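Local coordinates for peptidoglycan D,D-transpeptidase FtsI (PDB 6SYN), which probably cross-links peptidoglycan at the division septum as a class B penicillin-binding protein, a D,D-transpeptidase whose active-site serine is acylated here by an opened penicillin, at residues 246-254 with 452-461; 277-288 with 305-314. All blocks are in the same frame, centred on the assembly; numbering follows the deposited sequence.

Contact 1: 246-254 with 452-461; sequences DIFEPGSTV and YMDRYLAYTA. With CB9 ((2R,4S)-2-[(1R)-1-{[(2S)-2-carboxy-2-phenylacetyl]amino}-2-oxoethyl]-5,5-dimethyl-1,3-thiazolidine-4-carboxylic acid), chain D.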
loop_
_atom_site.group_PDB
_atom_site.type_symbol
_atom_site.label_atom_id
_atom_site.label_comp_id
_atom_site.label_asym_id
_atom_site.label_seq_id
_atom_site.Cartn_x
_atom_site.Cartn_y
_atom_site.Cartn_z
ATOM N N ASP A 246 5.414 4.520 4.742
ATOM C CA ASP A 246 5.453 5.775 3.949
ATOM C C ASP A 246 4.334 6.670 4.485
ATOM O O ASP A 246 3.170 6.214 4.487
ATOM C CB ASP A 246 5.242 5.557 2.447
ATOM C CG ASP A 246 6.472 5.148 1.653
ATOM O OD1 ASP A 246 7.604 5.322 2.161
ATOM O OD2 ASP A 246 6.284 4.682 0.515
ATOM N N ILE A 247 4.660 7.873 4.954
ATOM C CA ILE A 247 3.634 8.934 5.180
ATOM C C ILE A 247 3.894 10.039 4.153
ATOM O O ILE A 247 5.050 10.466 4.016
ATOM C CB ILE A 247 3.558 9.421 6.646
ATOM C CG1 ILE A 247 4.560 10.530 6.991
ATOM C CG2 ILE A 247 3.641 8.246 7.613
ATOM C CD1 ILE A 247 6.001 10.106 7.059
ATOM N N PHE A 248 2.857 10.407 3.403
ATOM C CA PHE A 248 2.918 11.347 2.256
ATOM C C PHE A 248 1.890 12.459 2.442
ATOM O O PHE A 248 0.822 12.202 3.042
ATOM C CB PHE A 248 2.578 10.644 0.938
ATOM C CG PHE A 248 3.575 9.624 0.454
ATOM C CD1 PHE A 248 4.912 9.952 0.294
ATOM C CD2 PHE A 248 3.166 8.344 0.116
ATOM C CE1 PHE A 248 5.825 9.011 -0.162
ATOM C CE2 PHE A 248 4.076 7.410 -0.355
ATOM C CZ PHE A 248 5.404 7.744 -0.491
ATOM N N GLU A 249 2.185 13.636 1.889
ATOM C CA GLU A 249 1.179 14.704 1.661
ATOM C C GLU A 249 0.143 14.184 0.656
ATOM O O GLU A 249 0.493 13.734 -0.439
ATOM C CB GLU A 249 1.891 15.996 1.257
ATOM C CG GLU A 249 2.648 16.620 2.416
ATOM C CD GLU A 249 2.891 18.115 2.322
ATOM O OE1 GLU A 249 3.788 18.516 1.554
ATOM O OE2 GLU A 249 2.184 18.875 3.018
ATOM N N PRO A 250 -1.161 14.172 1.024
ATOM C CA PRO A 250 -2.209 13.594 0.178
ATOM C C PRO A 250 -2.503 14.373 -1.111
ATOM O O PRO A 250 -3.021 13.778 -2.036
ATOM C CB PRO A 250 -3.460 13.583 1.071
ATOM C CG PRO A 250 -3.193 14.656 2.098
ATOM C CD PRO A 250 -1.693 14.649 2.308
ATOM N N GLY A 251 -2.176 15.667 -1.144
ATOM C CA GLY A 251 -2.387 16.527 -2.323
ATOM C C GLY A 251 -3.863 16.576 -2.703
ATOM O O GLY A 251 -4.724 16.475 -1.837
ATOM N N SER A 252 -4.141 16.668 -4.008
ATOM C CA SER A 252 -5.487 16.952 -4.487
ATOM C C SER A 252 -6.564 15.900 -4.194
ATOM O O SER A 252 -7.743 16.149 -4.435
ATOM C CB SER A 252 -5.468 17.401 -5.950
ATOM O OG SER A 252 -4.659 18.553 -6.309
ATOM N N THR A 253 -6.157 14.756 -3.617
ATOM C CA THR A 253 -7.071 13.693 -3.216
ATOM C C THR A 253 -7.968 14.127 -2.040
ATOM O O THR A 253 -9.002 13.464 -1.837
ATOM C CB THR A 253 -6.306 12.402 -2.888
ATOM O OG1 THR A 253 -5.322 12.681 -1.893
ATOM C CG2 THR A 253 -5.640 11.785 -4.100
ATOM N N VAL A 254 -7.599 15.175 -1.290
ATOM C CA VAL A 254 -8.395 15.726 -0.145
ATOM C C VAL A 254 -9.673 16.413 -0.649
ATOM O O VAL A 254 -10.652 16.456 0.127
ATOM C CB VAL A 254 -7.579 16.713 0.713
ATOM C CG1 VAL A 254 -6.411 16.032 1.402
ATOM C CG2 VAL A 254 -7.114 17.925 -0.079
ATOM N N TYR A 452 10.250 22.156 -1.644
ATOM C CA TYR A 452 9.592 21.323 -2.683
ATOM C C TYR A 452 10.531 21.110 -3.864
ATOM O O TYR A 452 11.150 22.072 -4.354
ATOM C CB TYR A 452 8.251 21.920 -3.113
ATOM C CG TYR A 452 7.204 21.692 -2.061
ATOM C CD1 TYR A 452 6.657 20.432 -1.879
ATOM C CD2 TYR A 452 6.846 22.693 -1.176
ATOM C CE1 TYR A 452 5.730 20.185 -0.880
ATOM C CE2 TYR A 452 5.921 22.463 -0.172
ATOM C CZ TYR A 452 5.362 21.205 -0.023
ATOM O OH TYR A 452 4.448 20.960 0.956
ATOM N N MET A 453 10.608 19.851 -4.292
ATOM C CA MET A 453 11.379 19.403 -5.473
ATOM C C MET A 453 10.403 19.329 -6.650
ATOM O O MET A 453 9.180 19.420 -6.413
ATOM C CB MET A 453 12.013 18.027 -5.234
ATOM C CG MET A 453 12.446 17.768 -3.800
ATOM S SD MET A 453 13.012 16.063 -3.607
ATOM C CE MET A 453 12.378 15.675 -1.977
ATOM N N ASP A 454 10.929 19.185 -7.865
ATOM C CA ASP A 454 10.127 18.912 -9.084
ATOM C C ASP A 454 10.131 17.394 -9.300
ATOM O O ASP A 454 10.501 16.926 -10.390
ATOM C CB ASP A 454 10.618 19.791 -10.236
ATOM C CG ASP A 454 10.384 21.271 -9.967
ATOM O OD1 ASP A 454 9.736 21.591 -8.939
ATOM O OD2 ASP A 454 10.852 22.098 -10.779
ATOM N N ARG A 455 9.725 16.682 -8.246
ATOM C CA ARG A 455 9.531 15.213 -8.158
ATOM C C ARG A 455 8.129 15.030 -7.564
ATOM O O ARG A 455 7.712 15.905 -6.775
ATOM C CB ARG A 455 10.684 14.610 -7.345
ATOM C CG ARG A 455 12.042 15.198 -7.712
ATOM C CD ARG A 455 13.250 14.537 -7.077
ATOM N NE ARG A 455 13.512 13.206 -7.617
ATOM C CZ ARG A 455 14.637 12.810 -8.214
ATOM N NH1 ARG A 455 15.658 13.640 -8.368
ATOM N NH2 ARG A 455 14.739 11.567 -8.652
ATOM N N TYR A 456 7.384 14.000 -7.972
ATOM C CA TYR A 456 5.912 13.950 -7.756
ATOM C C TYR A 456 5.451 12.582 -7.243
ATOM O O TYR A 456 6.096 11.558 -7.530
ATOM C CB TYR A 456 5.186 14.337 -9.047
ATOM C CG TYR A 456 5.690 15.610 -9.681
ATOM C CD1 TYR A 456 5.317 16.850 -9.188
ATOM C CD2 TYR A 456 6.560 15.575 -10.760
ATOM C CE1 TYR A 456 5.783 18.024 -9.759
ATOM C CE2 TYR A 456 7.037 16.738 -11.343
ATOM C CZ TYR A 456 6.647 17.968 -10.841
ATOM O OH TYR A 456 7.111 19.119 -11.411
ATOM N N LEU A 457 4.362 12.603 -6.467
ATOM C CA LEU A 457 3.527 11.428 -6.112
ATOM C C LEU A 457 2.312 11.393 -7.046
ATOM O O LEU A 457 1.397 12.213 -6.847
ATOM C CB LEU A 457 3.062 11.554 -4.659
ATOM C CG LEU A 457 4.164 11.618 -3.609
ATOM C CD1 LEU A 457 3.585 12.011 -2.261
ATOM C CD2 LEU A 457 4.893 10.289 -3.513
ATOM N N ALA A 458 2.312 10.486 -8.023
ATOM C CA ALA A 458 1.171 10.238 -8.934
ATOM C C ALA A 458 0.114 9.443 -8.164
ATOM O O ALA A 458 0.376 8.275 -7.819
ATOM C CB ALA A 458 1.622 9.529 -10.188
ATOM N N TYR A 459 -1.024 10.089 -7.899
ATOM C CA TYR A 459 -2.159 9.575 -7.094
ATOM C C TYR A 459 -3.364 9.287 -7.988
ATOM O O TYR A 459 -3.651 10.074 -8.905
ATOM C CB TYR A 459 -2.625 10.623 -6.083
ATOM C CG TYR A 459 -1.897 10.681 -4.766
ATOM C CD1 TYR A 459 -2.129 9.738 -3.780
ATOM C CD2 TYR A 459 -1.045 11.731 -4.469
ATOM C CE1 TYR A 459 -1.509 9.813 -2.546
ATOM C CE2 TYR A 459 -0.411 11.819 -3.240
ATOM C CZ TYR A 459 -0.646 10.856 -2.275
ATOM O OH TYR A 459 -0.031 10.932 -1.060
ATOM N N THR A 460 -4.082 8.208 -7.689
ATOM C CA THR A 460 -5.505 8.019 -8.070
ATOM C C THR A 460 -6.174 7.211 -6.958
ATOM O O THR A 460 -5.722 6.087 -6.681
ATOM C CB THR A 460 -5.640 7.421 -9.475
ATOM O OG1 THR A 460 -5.331 8.457 -10.408
ATOM C CG2 THR A 460 -7.026 6.889 -9.769
ATOM N N ALA A 461 -7.173 7.809 -6.315
ATOM C CA ALA A 461 -8.016 7.188 -5.271
ATOM C C ALA A 461 -9.457 7.187 -5.775
ATOM O O ALA A 461 -9.783 8.048 -6.617
ATOM C CB ALA A 461 -7.884 7.949 -3.978
HETATM C C CB9 D . -3.471 18.382 -6.894
HETATM N N CB9 D . -1.713 19.730 -8.074
HETATM O O CB9 D . -2.764 17.412 -6.759
HETATM C CA CB9 D . -3.138 19.590 -7.762
HETATM C CB CB9 D . -4.061 19.617 -9.013
HETATM C CAA CB9 D . -4.039 18.599 -12.510
HETATM C CAB CB9 D . -1.653 18.436 -11.801
HETATM O OAD CB9 D . -3.260 15.595 -11.429
HETATM O OAE CB9 D . 2.039 22.547 -7.575
HETATM O OAF CB9 D . -1.471 21.435 -6.640
HETATM O OAG CB9 D . -5.111 15.936 -10.354
HETATM O OAH CB9 D . 1.339 20.979 -6.319
HETATM C CAJ CB9 D . 1.953 19.523 -11.851
HETATM C CAK CB9 D . 1.172 20.650 -11.962
HETATM C CAL CB9 D . 2.173 18.963 -10.614
HETATM C CAM CB9 D . 0.606 21.218 -10.831
HETATM C CAN CB9 D . 1.603 19.525 -9.478
HETATM N NAP CB9 D . -4.517 18.288 -9.444
HETATM S SAQ CB9 D . -3.212 20.270 -10.485
HETATM C CAR CB9 D . -3.992 16.254 -10.711
HETATM C CAS CB9 D . 1.295 21.634 -7.328
HETATM C CAT CB9 D . -1.063 20.807 -7.617
HETATM C CAU CB9 D . 0.784 20.645 -9.578
HETATM C CAX CB9 D . -3.462 17.605 -10.203
HETATM C CAY CB9 D . 0.187 21.329 -8.355
HETATM C CAZ CB9 D . -3.084 18.625 -11.328
#
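The Phe248 ring carries Leu457 CD2 over one face, 3.9 Å from its centroid, a CH-pi contact, while Leu457 CD1 lies against Phe248 CD1. This ring and that of Tyr459 fasten the loop carrying the nucleophilic serine of the transpeptidase fold, Ser252 of the SxxK motif, to strand 455-464 of the antiparallel sheet. The Tyr459 ring has the carbonyl oxygen of Pro250 above one face, offset toward the rim, and at its edge Glu249 O, which accepts a 2.9 Å hydrogen bond from Tyr459 OH. That donor stands 51° out of the carbonyl plane. Thr253 CG2 meets Tyr459 CB at 3.8 Å; the same rotation (chi1 55°) that puts CG2 beside the tyrosine turns OG1 back to Pro250 O, to which it donates. Farther along, Tyr452 OH donates to the syn lone pair of Glu249 OE1 at 2.6 Å. Carboxylate and ring are only 14° from coplanar; Glu249 OE2 is taken by the backbone N of Gly365, so both oxygens are held. On the ligand side the opened penicillin is esterified to the serine: Ser252 OG is 1.3 Å from C of CB9, and Tyr456 CE1 approaches CAL of its phenyl ring at 3.8 Å.

Contact 2: 277-288 with 305-314; sequences LPYFVNGHQIKD and SNVGVSKLAL. With CB9 ((2R,4S)-2-[(1R)-1-{[(2S)-2-carboxy-2-phenylacetyl]amino}-2-oxoethyl]-5,5-dimethyl-1,3-thiazolidine-4-carboxylic acid), chain D.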
loop_
_atom_site.group_PDB
_atom_site.type_symbol
_atom_site.label_atom_id
_atom_site.label_comp_id
_atom_site.label_asym_id
_atom_site.label_seq_id
_atom_site.Cartn_x
_atom_site.Cartn_y
_atom_site.Cartn_z
ATOM N N LEU A 277 -10.077 32.233 -11.545
ATOM C CA LEU A 277 -8.921 32.998 -12.089
ATOM C C LEU A 277 -7.814 33.059 -11.038
ATOM O O LEU A 277 -8.080 32.936 -9.845
ATOM C CB LEU A 277 -9.383 34.401 -12.494
ATOM C CG LEU A 277 -10.326 34.446 -13.693
ATOM C CD1 LEU A 277 -10.999 35.806 -13.806
ATOM C CD2 LEU A 277 -9.587 34.105 -14.979
ATOM N N PRO A 278 -6.538 33.253 -11.448
ATOM C CA PRO A 278 -5.437 33.385 -10.494
ATOM C C PRO A 278 -5.688 34.562 -9.545
ATOM O O PRO A 278 -6.171 35.573 -10.015
ATOM C CB PRO A 278 -4.211 33.663 -11.373
ATOM C CG PRO A 278 -4.598 33.112 -12.730
ATOM C CD PRO A 278 -6.086 33.367 -12.843
ATOM N N TYR A 279 -5.399 34.389 -8.253
ATOM C CA TYR A 279 -5.503 35.456 -7.222
ATOM C C TYR A 279 -4.402 35.259 -6.178
ATOM O O TYR A 279 -3.657 34.252 -6.255
ATOM C CB TYR A 279 -6.907 35.502 -6.617
ATOM C CG TYR A 279 -7.216 34.476 -5.555
ATOM C CD1 TYR A 279 -7.186 33.118 -5.832
ATOM C CD2 TYR A 279 -7.591 34.865 -4.277
ATOM C CE1 TYR A 279 -7.497 32.176 -4.863
ATOM C CE2 TYR A 279 -7.901 33.936 -3.296
ATOM C CZ TYR A 279 -7.855 32.585 -3.590
ATOM O OH TYR A 279 -8.168 31.664 -2.630
ATOM N N PHE A 280 -4.284 36.219 -5.255
ATOM C CA PHE A 280 -3.203 36.263 -4.239
ATOM C C PHE A 280 -3.786 35.962 -2.856
ATOM O O PHE A 280 -4.916 36.386 -2.529
ATOM C CB PHE A 280 -2.438 37.589 -4.295
ATOM C CG PHE A 280 -1.443 37.686 -5.427
ATOM C CD1 PHE A 280 -0.283 36.928 -5.421
ATOM C CD2 PHE A 280 -1.663 38.539 -6.501
ATOM C CE1 PHE A 280 0.631 37.018 -6.463
ATOM C CE2 PHE A 280 -0.749 38.628 -7.541
ATOM C CZ PHE A 280 0.396 37.867 -7.522
ATOM N N VAL A 281 -3.000 35.196 -2.099
ATOM C CA VAL A 281 -3.225 34.774 -0.690
ATOM C C VAL A 281 -1.890 35.001 0.038
ATOM O O VAL A 281 -0.923 34.260 -0.253
ATOM C CB VAL A 281 -3.707 33.308 -0.656
ATOM C CG1 VAL A 281 -3.855 32.760 0.756
ATOM C CG2 VAL A 281 -5.006 33.141 -1.430
ATOM N N ASN A 282 -1.813 36.051 0.864
ATOM C CA ASN A 282 -0.593 36.464 1.614
ATOM C C ASN A 282 0.561 36.776 0.648
ATOM O O ASN A 282 1.736 36.590 1.057
ATOM C CB ASN A 282 -0.113 35.393 2.605
ATOM C CG ASN A 282 -1.083 35.067 3.725
ATOM O OD1 ASN A 282 -0.993 33.993 4.321
ATOM N ND2 ASN A 282 -1.986 35.982 4.044
ATOM N N GLY A 283 0.261 37.213 -0.581
ATOM C CA GLY A 283 1.272 37.583 -1.592
ATOM C C GLY A 283 1.826 36.391 -2.361
ATOM O O GLY A 283 2.763 36.607 -3.158
ATOM N N HIS A 284 1.288 35.185 -2.131
ATOM C CA HIS A 284 1.536 33.956 -2.938
ATOM C C HIS A 284 0.380 33.773 -3.937
ATOM O O HIS A 284 -0.791 33.918 -3.519
ATOM C CB HIS A 284 1.689 32.717 -2.037
ATOM C CG HIS A 284 2.849 32.763 -1.094
ATOM N ND1 HIS A 284 2.681 32.783 0.281
ATOM C CD2 HIS A 284 4.182 32.779 -1.314
ATOM C CE1 HIS A 284 3.859 32.814 0.864
ATOM N NE2 HIS A 284 4.798 32.815 -0.092
ATOM N N GLN A 285 0.688 33.475 -5.203
ATOM C CA GLN A 285 -0.320 33.276 -6.282
ATOM C C GLN A 285 -0.877 31.848 -6.211
ATOM O O GLN A 285 -0.087 30.903 -6.358
ATOM C CB GLN A 285 0.287 33.532 -7.667
ATOM C CG GLN A 285 -0.758 33.804 -8.745
ATOM C CD GLN A 285 -0.194 33.945 -10.139
ATOM O OE1 GLN A 285 -0.864 34.432 -11.046
ATOM N NE2 GLN A 285 1.043 33.510 -10.330
ATOM N N ILE A 286 -2.186 31.699 -5.988
ATOM C CA ILE A 286 -2.926 30.431 -6.254
ATOM C C ILE A 286 -3.381 30.496 -7.713
ATOM O O ILE A 286 -4.241 31.341 -8.015
ATOM C CB ILE A 286 -4.128 30.216 -5.309
ATOM C CG1 ILE A 286 -3.843 30.611 -3.856
ATOM C CG2 ILE A 286 -4.624 28.781 -5.412
ATOM C CD1 ILE A 286 -2.845 29.730 -3.157
ATOM N N LYS A 287 -2.799 29.674 -8.589
ATOM C CA LYS A 287 -3.281 29.525 -9.988
ATOM C C LYS A 287 -3.499 28.041 -10.290
ATOM O O LYS A 287 -2.895 27.179 -9.611
ATOM C CB LYS A 287 -2.338 30.202 -10.989
ATOM C CG LYS A 287 -0.948 29.596 -11.131
ATOM C CD LYS A 287 -0.341 29.852 -12.498
ATOM C CE LYS A 287 1.073 29.329 -12.642
ATOM N NZ LYS A 287 1.567 29.484 -14.031
ATOM N N ASP A 288 -4.361 27.778 -11.268
ATOM C CA ASP A 288 -4.735 26.417 -11.715
ATOM C C ASP A 288 -3.873 26.042 -12.922
ATOM O O ASP A 288 -3.413 26.954 -13.643
ATOM C CB ASP A 288 -6.232 26.347 -12.022
ATOM C CG ASP A 288 -7.107 26.263 -10.785
ATOM O OD1 ASP A 288 -6.575 25.939 -9.711
ATOM O OD2 ASP A 288 -8.316 26.517 -10.910
ATOM N N SER A 305 -9.459 22.065 -9.525
ATOM C CA SER A 305 -9.226 23.519 -9.320
ATOM C C SER A 305 -8.627 23.761 -7.929
ATOM O O SER A 305 -9.315 23.492 -6.928
ATOM C CB SER A 305 -10.494 24.310 -9.523
ATOM O OG SER A 305 -10.249 25.705 -9.406
ATOM N N ASN A 306 -7.389 24.258 -7.881
ATOM C CA ASN A 306 -6.712 24.694 -6.630
ATOM C C ASN A 306 -7.361 25.996 -6.148
ATOM O O ASN A 306 -7.624 26.099 -4.939
ATOM C CB ASN A 306 -5.201 24.876 -6.812
ATOM C CG ASN A 306 -4.430 23.576 -6.919
ATOM O OD1 ASN A 306 -4.983 22.489 -6.780
ATOM N ND2 ASN A 306 -3.136 23.679 -7.157
ATOM N N VAL A 307 -7.606 26.945 -7.058
ATOM C CA VAL A 307 -8.273 28.247 -6.741
ATOM C C VAL A 307 -9.656 27.937 -6.157
ATOM O O VAL A 307 -9.987 28.501 -5.087
ATOM C CB VAL A 307 -8.382 29.167 -7.975
ATOM C CG1 VAL A 307 -9.390 30.285 -7.757
ATOM C CG2 VAL A 307 -7.034 29.742 -8.383
ATOM N N GLY A 308 -10.415 27.082 -6.856
ATOM C CA GLY A 308 -11.758 26.602 -6.476
ATOM C C GLY A 308 -11.819 26.179 -5.020
ATOM O O GLY A 308 -12.632 26.768 -4.284
ATOM N N VAL A 309 -10.972 25.225 -4.615
ATOM C CA VAL A 309 -10.959 24.640 -3.237
ATOM C C VAL A 309 -10.349 25.644 -2.248
ATOM O O VAL A 309 -10.770 25.625 -1.073
ATOM C CB VAL A 309 -10.238 23.275 -3.161
ATOM C CG1 VAL A 309 -10.994 22.197 -3.922
ATOM C CG2 VAL A 309 -8.788 23.338 -3.617
ATOM N N SER A 310 -9.386 26.464 -2.679
ATOM C CA SER A 310 -8.762 27.513 -1.829
ATOM C C SER A 310 -9.838 28.526 -1.427
ATOM O O SER A 310 -9.846 28.964 -0.261
ATOM C CB SER A 310 -7.606 28.199 -2.513
ATOM O OG SER A 310 -8.072 29.232 -3.372
ATOM N N LYS A 311 -10.718 28.883 -2.360
ATOM C CA LYS A 311 -11.803 29.862 -2.097
ATOM C C LYS A 311 -12.821 29.231 -1.139
ATOM O O LYS A 311 -13.375 29.985 -0.314
ATOM C CB LYS A 311 -12.411 30.370 -3.408
ATOM C CG LYS A 311 -11.599 31.475 -4.072
ATOM C CD LYS A 311 -12.087 31.878 -5.438
ATOM C CE LYS A 311 -11.301 33.038 -6.013
ATOM N NZ LYS A 311 -12.071 33.771 -7.048
ATOM N N LEU A 312 -13.030 27.910 -1.212
ATOM C CA LEU A 312 -13.998 27.173 -0.346
ATOM C C LEU A 312 -13.452 27.091 1.086
ATOM O O LEU A 312 -14.212 27.388 2.026
ATOM C CB LEU A 312 -14.264 25.777 -0.923
ATOM C CG LEU A 312 -14.984 25.727 -2.273
ATOM C CD1 LEU A 312 -15.209 24.285 -2.714
ATOM C CD2 LEU A 312 -16.307 26.483 -2.232
ATOM N N ALA A 313 -12.184 26.704 1.239
ATOM C CA ALA A 313 -11.441 26.707 2.522
ATOM C C ALA A 313 -11.564 28.073 3.208
ATOM O O ALA A 313 -11.937 28.092 4.395
ATOM C CB ALA A 313 -9.995 26.365 2.281
ATOM N N LEU A 314 -11.260 29.161 2.489
ATOM C CA LEU A 314 -11.084 30.523 3.069
ATOM C C LEU A 314 -12.440 31.210 3.297
ATOM O O LEU A 314 -12.446 32.258 3.967
ATOM C CB LEU A 314 -10.172 31.359 2.161
ATOM C CG LEU A 314 -8.679 31.040 2.262
ATOM C CD1 LEU A 314 -7.908 31.615 1.083
ATOM C CD2 LEU A 314 -8.092 31.553 3.568
HETATM C C CB9 D . -3.471 18.382 -6.894
HETATM N N CB9 D . -1.713 19.730 -8.074
HETATM O O CB9 D . -2.764 17.412 -6.759
HETATM C CA CB9 D . -3.138 19.590 -7.762
HETATM C CB CB9 D . -4.061 19.617 -9.013
HETATM C CAA CB9 D . -4.039 18.599 -12.510
HETATM C CAB CB9 D . -1.653 18.436 -11.801
HETATM O OAD CB9 D . -3.260 15.595 -11.429
HETATM O OAE CB9 D . 2.039 22.547 -7.575
HETATM O OAF CB9 D . -1.471 21.435 -6.640
HETATM O OAG CB9 D . -5.111 15.936 -10.354
HETATM O OAH CB9 D . 1.339 20.979 -6.319
HETATM C CAJ CB9 D . 1.953 19.523 -11.851
HETATM C CAK CB9 D . 1.172 20.650 -11.962
HETATM C CAL CB9 D . 2.173 18.963 -10.614
HETATM C CAM CB9 D . 0.606 21.218 -10.831
HETATM C CAN CB9 D . 1.603 19.525 -9.478
HETATM N NAP CB9 D . -4.517 18.288 -9.444
HETATM S SAQ CB9 D . -3.212 20.270 -10.485
HETATM C CAR CB9 D . -3.992 16.254 -10.711
HETATM C CAS CB9 D . 1.295 21.634 -7.328
HETATM C CAT CB9 D . -1.063 20.807 -7.617
HETATM C CAU CB9 D . 0.784 20.645 -9.578
HETATM C CAX CB9 D . -3.462 17.605 -10.203
HETATM C CAY CB9 D . 0.187 21.329 -8.355
HETATM C CAZ CB9 D . -3.084 18.625 -11.328
HETATM O O HOH W 1 -10.024 34.418 -8.802
HETATM O O HOH W 2 -1.467 25.947 -7.253
#
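Asp288 grips the first turn of helix 306-314 with both carboxylate oxygens: Val307 N reaches OD1 at 3.0 Å in a fairly straight bond (164°), Asn306 N adds a weak, bent one to the same atom, and Ser305 OG donates to OD2 at 2.6 Å. The helix belongs to the helical part of the transpeptidase domain and starts at the SxN motif, Ser304 to Asn306; against it packs the two-stranded hairpin 279-286, closed by a type I' turn. Ser305, the N-cap residue, also accepts from Gly308 N. The carboxylate therefore sits at the helix start, where the helix dipole would be expected to favour its negative charge. Packing is close behind this carboxylate. Val307 lies against the paired Tyr279 and Ile286, CG1 near Tyr279 CE1 and CG2 3.2 Å from Ile286 O. The lysine chain of Lys311 runs across the tyrosine ring the opposite way, its CE over the ring centre, 4.1 Å from the centroid. Tyr279 OH donates to Ser310 OG, which comes in at the ring's edge and itself donates to Val307 O, a carbonyl that Lys311 N also uses. At the far end of the helix the contact is light: Val281 CG2 and Leu314 CD1 touch tip to tip, no nearer than 4.1 Å.

The solvent side is looser. Lys311 NZ, bonded to Asn275 O, joins Leu277 O through a water, and Lys287, exposed, starts its side chain away from the helix. On the pocket side a second water joins Lys287 O to Asn306 ND2. With CG anti to the carbonyl carbon (chi1 -74°), Asn306 turns its amide to the ligand, and ND2 donates to OAF of CB9 at 2.8 Å.

Contacts 1 and 2 form two walls of one active-site cleft, with centres about 19 Å apart and CB9 reaching both. Contact 1 ties the loop of the acylated serine to the central sheet; contact 2 holds the helix that starts at the SxN motif. They meet where Ser252 OG lies 4.0 Å from Asn306 OD1, a packing contact. Lys255 bridges them more directly, since its NZ bonds Asn306 OD1 and, weakly, Ser252 OG. Between the walls the ligand also hydrogen-bonds Ser304, Tyr364, Thr440 and Thr442. In sequence, both segments of contact 2 fall between the two segments of contact 1.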